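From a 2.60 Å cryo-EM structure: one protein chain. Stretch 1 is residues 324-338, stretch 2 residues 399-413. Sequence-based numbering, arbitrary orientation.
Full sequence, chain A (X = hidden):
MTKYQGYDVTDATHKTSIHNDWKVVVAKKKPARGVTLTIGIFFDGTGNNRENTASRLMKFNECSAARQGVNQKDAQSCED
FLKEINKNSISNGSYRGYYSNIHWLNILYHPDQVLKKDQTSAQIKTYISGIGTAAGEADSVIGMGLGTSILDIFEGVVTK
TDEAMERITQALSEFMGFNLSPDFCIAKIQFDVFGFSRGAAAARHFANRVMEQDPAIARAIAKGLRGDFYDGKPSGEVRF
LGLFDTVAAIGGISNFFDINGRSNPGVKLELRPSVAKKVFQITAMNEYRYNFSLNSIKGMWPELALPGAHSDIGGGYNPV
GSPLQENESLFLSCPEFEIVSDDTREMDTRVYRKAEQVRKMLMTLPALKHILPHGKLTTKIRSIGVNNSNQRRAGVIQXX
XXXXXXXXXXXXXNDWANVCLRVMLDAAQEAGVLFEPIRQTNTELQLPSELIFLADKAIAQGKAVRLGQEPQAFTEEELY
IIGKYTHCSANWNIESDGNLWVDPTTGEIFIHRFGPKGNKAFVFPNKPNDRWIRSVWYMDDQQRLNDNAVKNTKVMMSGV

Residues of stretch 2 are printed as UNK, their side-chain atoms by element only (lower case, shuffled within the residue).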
# COMPACT_ATOMS: atom_id res chain seq x y z
N LEU A 324 -13.44 -9.62 14.90
CA LEU A 324 -13.13 -8.25 14.48
C LEU A 324 -14.07 -7.79 13.38
O LEU A 324 -13.70 -6.98 12.53
CB LEU A 324 -11.68 -8.16 14.03
CG LEU A 324 -10.61 -8.08 15.12
CD1 LEU A 324 -9.24 -7.89 14.50
CD2 LEU A 324 -10.92 -6.95 16.08
N GLN A 325 -15.30 -8.31 13.39
CA GLN A 325 -16.28 -8.00 12.37
C GLN A 325 -16.50 -6.50 12.26
O GLN A 325 -16.48 -5.77 13.25
CB GLN A 325 -17.60 -8.70 12.71
CG GLN A 325 -18.79 -8.27 11.88
CD GLN A 325 -20.09 -8.77 12.47
OE1 GLN A 325 -20.50 -8.34 13.54
NE2 GLN A 325 -20.72 -9.71 11.78
N GLU A 326 -16.71 -6.04 11.03
CA GLU A 326 -16.91 -4.62 10.76
C GLU A 326 -18.37 -4.26 11.01
O GLU A 326 -19.25 -4.60 10.22
CB GLU A 326 -16.50 -4.27 9.34
CG GLU A 326 -15.14 -4.82 8.96
CD GLU A 326 -14.02 -3.89 9.37
OE1 GLU A 326 -14.32 -2.82 9.94
OE2 GLU A 326 -12.85 -4.22 9.13
N ASN A 327 -18.61 -3.58 12.13
CA ASN A 327 -19.92 -3.02 12.45
C ASN A 327 -19.79 -1.51 12.42
O ASN A 327 -18.92 -0.94 13.09
CB ASN A 327 -20.40 -3.49 13.82
CG ASN A 327 -20.74 -4.95 13.85
OD1 ASN A 327 -21.38 -5.47 12.94
ND2 ASN A 327 -20.30 -5.64 14.89
N GLU A 328 -20.65 -0.86 11.66
CA GLU A 328 -20.58 0.58 11.43
C GLU A 328 -21.57 1.28 12.34
O GLU A 328 -22.79 1.16 12.15
CB GLU A 328 -20.85 0.91 9.97
CG GLU A 328 -19.76 0.46 9.02
CD GLU A 328 -19.99 0.94 7.61
OE1 GLU A 328 -21.16 1.02 7.19
OE2 GLU A 328 -19.00 1.23 6.91
N SER A 329 -21.06 2.00 13.33
CA SER A 329 -21.84 2.92 14.14
C SER A 329 -21.15 4.27 13.99
O SER A 329 -20.18 4.55 14.70
CB SER A 329 -21.91 2.47 15.60
OG SER A 329 -22.38 1.13 15.69
N LEU A 330 -21.64 5.09 13.08
CA LEU A 330 -20.87 6.22 12.57
C LEU A 330 -21.63 7.52 12.72
O LEU A 330 -22.83 7.58 12.46
CB LEU A 330 -20.51 6.01 11.09
CG LEU A 330 -20.02 4.64 10.67
CD1 LEU A 330 -19.99 4.54 9.17
CD2 LEU A 330 -18.64 4.35 11.26
N PHE A 331 -20.92 8.56 13.14
CA PHE A 331 -21.46 9.91 13.07
C PHE A 331 -21.28 10.41 11.64
O PHE A 331 -20.16 10.56 11.16
CB PHE A 331 -20.76 10.84 14.05
CG PHE A 331 -21.25 10.73 15.46
CD1 PHE A 331 -22.61 10.70 15.72
CD2 PHE A 331 -20.37 10.68 16.51
CE1 PHE A 331 -23.07 10.59 17.01
CE2 PHE A 331 -20.83 10.58 17.81
CZ PHE A 331 -22.18 10.54 18.06
N LEU A 332 -22.39 10.67 10.96
CA LEU A 332 -22.35 11.18 9.60
C LEU A 332 -22.49 12.69 9.56
O LEU A 332 -22.46 13.29 8.48
CB LEU A 332 -23.45 10.53 8.76
CG LEU A 332 -23.23 9.05 8.45
CD1 LEU A 332 -24.10 8.62 7.28
CD2 LEU A 332 -21.77 8.76 8.17
N SER A 333 -22.63 13.32 10.73
CA SER A 333 -22.52 14.75 10.90
C SER A 333 -21.64 15.00 12.11
O SER A 333 -21.56 14.17 13.02
CB SER A 333 -23.89 15.40 11.09
OG SER A 333 -23.78 16.80 11.28
N CYS A 334 -20.98 16.14 12.13
CA CYS A 334 -20.20 16.50 13.30
C CYS A 334 -21.17 16.81 14.44
O CYS A 334 -22.02 17.70 14.30
CB CYS A 334 -19.30 17.69 13.01
SG CYS A 334 -18.51 18.40 14.47
N PRO A 335 -21.08 16.11 15.57
CA PRO A 335 -22.04 16.34 16.65
C PRO A 335 -21.94 17.77 17.16
O PRO A 335 -20.85 18.29 17.39
CB PRO A 335 -21.62 15.33 17.72
CG PRO A 335 -20.89 14.28 16.95
CD PRO A 335 -20.14 15.04 15.91
N GLU A 336 -23.09 18.40 17.34
CA GLU A 336 -23.15 19.80 17.74
C GLU A 336 -23.91 19.91 19.05
O GLU A 336 -24.99 19.35 19.20
CB GLU A 336 -23.80 20.66 16.67
CG GLU A 336 -22.81 21.35 15.75
CD GLU A 336 -23.48 22.25 14.74
OE1 GLU A 336 -24.69 22.05 14.48
OE2 GLU A 336 -22.81 23.15 14.21
N PHE A 337 -23.34 20.65 20.00
CA PHE A 337 -23.88 20.78 21.34
C PHE A 337 -24.20 22.24 21.64
O PHE A 337 -23.49 23.14 21.19
CB PHE A 337 -22.90 20.25 22.39
CG PHE A 337 -22.49 18.83 22.17
CD1 PHE A 337 -23.14 17.79 22.82
CD2 PHE A 337 -21.45 18.52 21.32
CE1 PHE A 337 -22.76 16.49 22.62
CE2 PHE A 337 -21.07 17.22 21.11
CZ PHE A 337 -21.72 16.20 21.76
N GLU A 338 -25.27 22.46 22.39
CA GLU A 338 -25.59 23.79 22.87
C GLU A 338 -26.36 23.68 24.18
O GLU A 338 -27.06 22.71 24.42
CB GLU A 338 -26.39 24.59 21.84
CG GLU A 338 -27.89 24.47 21.93
CD GLU A 338 -28.58 25.08 20.73
OE1 GLU A 338 -27.91 25.22 19.68
OE2 GLU A 338 -29.76 25.45 20.84
N UNK A 399 -29.69 22.45 30.44
CA UNK A 399 -29.28 21.18 29.87
C UNK A 399 -28.39 21.45 28.67
O UNK A 399 -28.59 22.43 27.94
n UNK A 399 -34.35 18.78 28.03
c UNK A 399 -32.93 19.07 28.34
c UNK A 399 -31.13 20.81 28.14
c UNK A 399 -32.62 20.53 28.08
c UNK A 399 -30.48 20.33 29.43
N UNK A 400 -27.40 20.59 28.46
CA UNK A 400 -26.65 20.58 27.22
C UNK A 400 -27.29 19.55 26.30
O UNK A 400 -27.37 18.37 26.64
o UNK A 400 -22.82 18.81 26.79
c UNK A 400 -25.17 20.25 27.45
n UNK A 400 -21.93 20.61 25.78
c UNK A 400 -24.30 20.60 26.26
c UNK A 400 -22.95 19.93 26.30
N UNK A 401 -27.76 20.02 25.15
CA UNK A 401 -28.38 19.17 24.13
C UNK A 401 -27.43 19.13 22.94
O UNK A 401 -27.07 20.17 22.39
c UNK A 401 -29.76 19.70 23.72
c UNK A 401 -30.78 19.40 24.79
c UNK A 401 -30.18 19.09 22.40
N UNK A 402 -27.02 17.93 22.58
CA UNK A 402 -26.22 17.71 21.38
C UNK A 402 -26.98 16.84 20.41
O UNK A 402 -27.75 15.97 20.81
N UNK A 403 -26.78 17.10 19.13
CA UNK A 403 -27.42 16.32 18.08
C UNK A 403 -26.39 15.95 17.03
O UNK A 403 -25.46 16.71 16.76
c UNK A 403 -28.57 17.08 17.43
N UNK A 404 -26.54 14.75 16.48
CA UNK A 404 -25.70 14.30 15.37
C UNK A 404 -26.51 13.38 14.48
O UNK A 404 -27.61 12.96 14.82
c UNK A 404 -24.44 13.61 15.87
N UNK A 405 -25.96 13.07 13.31
CA UNK A 405 -26.54 12.09 12.41
C UNK A 405 -25.78 10.78 12.57
O UNK A 405 -24.56 10.74 12.38
c UNK A 405 -26.52 12.57 10.96
c UNK A 405 -27.15 13.93 10.86
c UNK A 405 -27.24 11.58 10.07
N UNK A 406 -26.49 9.71 12.91
CA UNK A 406 -25.91 8.41 13.16
C UNK A 406 -26.34 7.42 12.09
O UNK A 406 -27.51 7.37 11.70
c UNK A 406 -25.27 7.04 15.20
c UNK A 406 -24.05 7.58 15.56
c UNK A 406 -23.10 6.81 16.17
c UNK A 406 -25.51 5.71 15.46
c UNK A 406 -26.31 7.89 14.54
c UNK A 406 -24.55 4.93 16.06
c UNK A 406 -23.35 5.48 16.42
N UNK A 407 -25.39 6.63 11.62
CA UNK A 407 -25.64 5.52 10.71
C UNK A 407 -25.27 4.23 11.42
O UNK A 407 -24.16 4.10 11.94
c UNK A 407 -24.82 5.67 9.43
c UNK A 407 -25.11 4.62 8.41
c UNK A 407 -26.64 3.50 6.94
c UNK A 407 -24.11 3.77 7.97
c UNK A 407 -26.37 4.47 7.88
c UNK A 407 -25.63 2.67 6.52
c UNK A 407 -24.36 2.80 7.03
N UNK A 408 -26.21 3.29 11.46
CA UNK A 408 -26.00 1.99 12.09
C UNK A 408 -26.18 0.90 11.04
O UNK A 408 -27.27 0.74 10.49
c UNK A 408 -28.01 3.21 15.02
c UNK A 408 -26.96 1.76 13.25
c UNK A 408 -26.72 2.66 14.45
o UNK A 408 -28.52 2.63 16.00
o UNK A 408 -28.51 4.23 14.50
N UNK A 409 -25.11 0.16 10.78
CA UNK A 409 -25.16 -1.00 9.90
C UNK A 409 -24.35 -2.11 10.56
O UNK A 409 -23.29 -1.84 11.14
c UNK A 409 -24.61 -0.69 8.51
n UNK A 409 -23.03 -1.03 3.78
c UNK A 409 -24.57 -1.36 6.10
n UNK A 409 -23.37 -0.53 5.99
n UNK A 409 -21.59 0.38 4.87
c UNK A 409 -24.81 -1.82 7.52
c UNK A 409 -22.67 -0.39 4.88
N UNK A 410 -24.84 -3.33 10.49
CA UNK A 410 -24.23 -4.44 11.20
C UNK A 410 -23.81 -5.53 10.22
O UNK A 410 -24.53 -5.82 9.25
s UNK A 410 -24.09 -4.71 14.77
c UNK A 410 -24.17 -6.49 14.59
c UNK A 410 -25.18 -5.02 12.24
c UNK A 410 -25.27 -4.20 13.52
N UNK A 411 -22.64 -6.12 10.47
CA UNK A 411 -22.13 -7.25 9.70
C UNK A 411 -21.96 -6.89 8.23
O UNK A 411 -22.56 -7.49 7.34
c UNK A 411 -23.03 -8.48 9.87
N UNK A 412 -21.12 -5.89 7.97
CA UNK A 412 -20.81 -5.48 6.61
C UNK A 412 -19.88 -6.51 5.98
O UNK A 412 -18.75 -6.68 6.45
c UNK A 412 -20.93 -3.15 7.54
c UNK A 412 -20.26 -3.51 5.17
c UNK A 412 -20.20 -4.07 6.57
N UNK A 413 -20.31 -7.21 4.94
CA UNK A 413 -19.45 -8.20 4.30
C UNK A 413 -18.29 -7.56 3.54
O UNK A 413 -18.40 -6.46 3.01
c UNK A 413 -20.40 -8.93 3.35
c UNK A 413 -21.40 -7.88 3.02
c UNK A 413 -21.65 -7.18 4.31

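Position 399 has four carbons in a row ending in a nitrogen. The chain leads away from stretch 1. This is Lys399.

Position 400 has three carbons, the third carrying one oxygen and one nitrogen. The nitrogen lies 3.5 Å from Phe337 CB. An amide of this length is Gln400.

Position 401 has one carbon carrying two more. Its backbone N donates to Glu338 O, and its O accepts from Glu338 N, 2.9 Å each way. The branched trio is Val401.

Position 402 has no side-chain atoms. Its CA sits 3.4 Å from Phe337 CD1, and an ideal CB would lie 2.2 Å from that same Phe337 CD1, a clash. It is Gly402.

Position 403 has one carbon, on the same face of the sheet as Glu336. It is Ala403, paired with Glu336 through two backbone hydrogen bonds.

Position 404 also has one carbon, pointing toward stretch 1. This CB lies 3.4 Å from Phe331 CD1 and 3.8 Å from Pro335 CG. It is Ala404.

Position 405 has one carbon carrying two. One of the outer carbons is 3.6 Å from Ser333 CB. It is Val405, whose O accepts from Leu332 N at 2.6 Å.

Position 406 has one carbon and then a six-carbon ring, with no oxygen. A ring carbon lies 3.4 Å from Ser329 CB, and the ring edge meets the face of the Phe331 ring. It is Phe406; the carbon near Ser329 is CZ.

Position 407 has the same atoms, on the opposite face of the sheet. Its CB is 3.7 Å from Leu332 CD1. It is Phe407.

Position 408 has three carbons, the third carrying two oxygens. This carboxylate is Glu408, opposite Ser329.

Position 409 has three carbons, a nitrogen, then a carbon with two more nitrogens. A terminal nitrogen lies 2.4 Å from Glu328 OE1, a very short salt bridge. It is Arg409. NE adds a weak hydrogen bond to that oxygen.

Position 410 has two carbons, a sulfur and a final carbon, unbranched. The sulfur lies 3.4 Å from Asn327 OD1. It is Met410.

Position 411 has one carbon, 3.2 Å from Gln325 NE2. It is Ala411. Its N donates to Asn327 OD1 at 2.8 Å.

Position 412 has one carbon carrying two. It is Val412, whose N donates to Glu326 O at 3.2 Å.

Position 413 has three carbons closing onto the backbone N. It is Pro413, out of contact.

The contact is antiparallel pairing in two ladders. The register shifts by two between Phe331 and Glu336. Backbone hydrogen bonds hold the strands, aromatic and aliphatic packing fills the middle, and the Glu328–Arg409 salt bridge reinforces one ladder.

Stretch 2 399-413: KQVGAAVFFERMAVP
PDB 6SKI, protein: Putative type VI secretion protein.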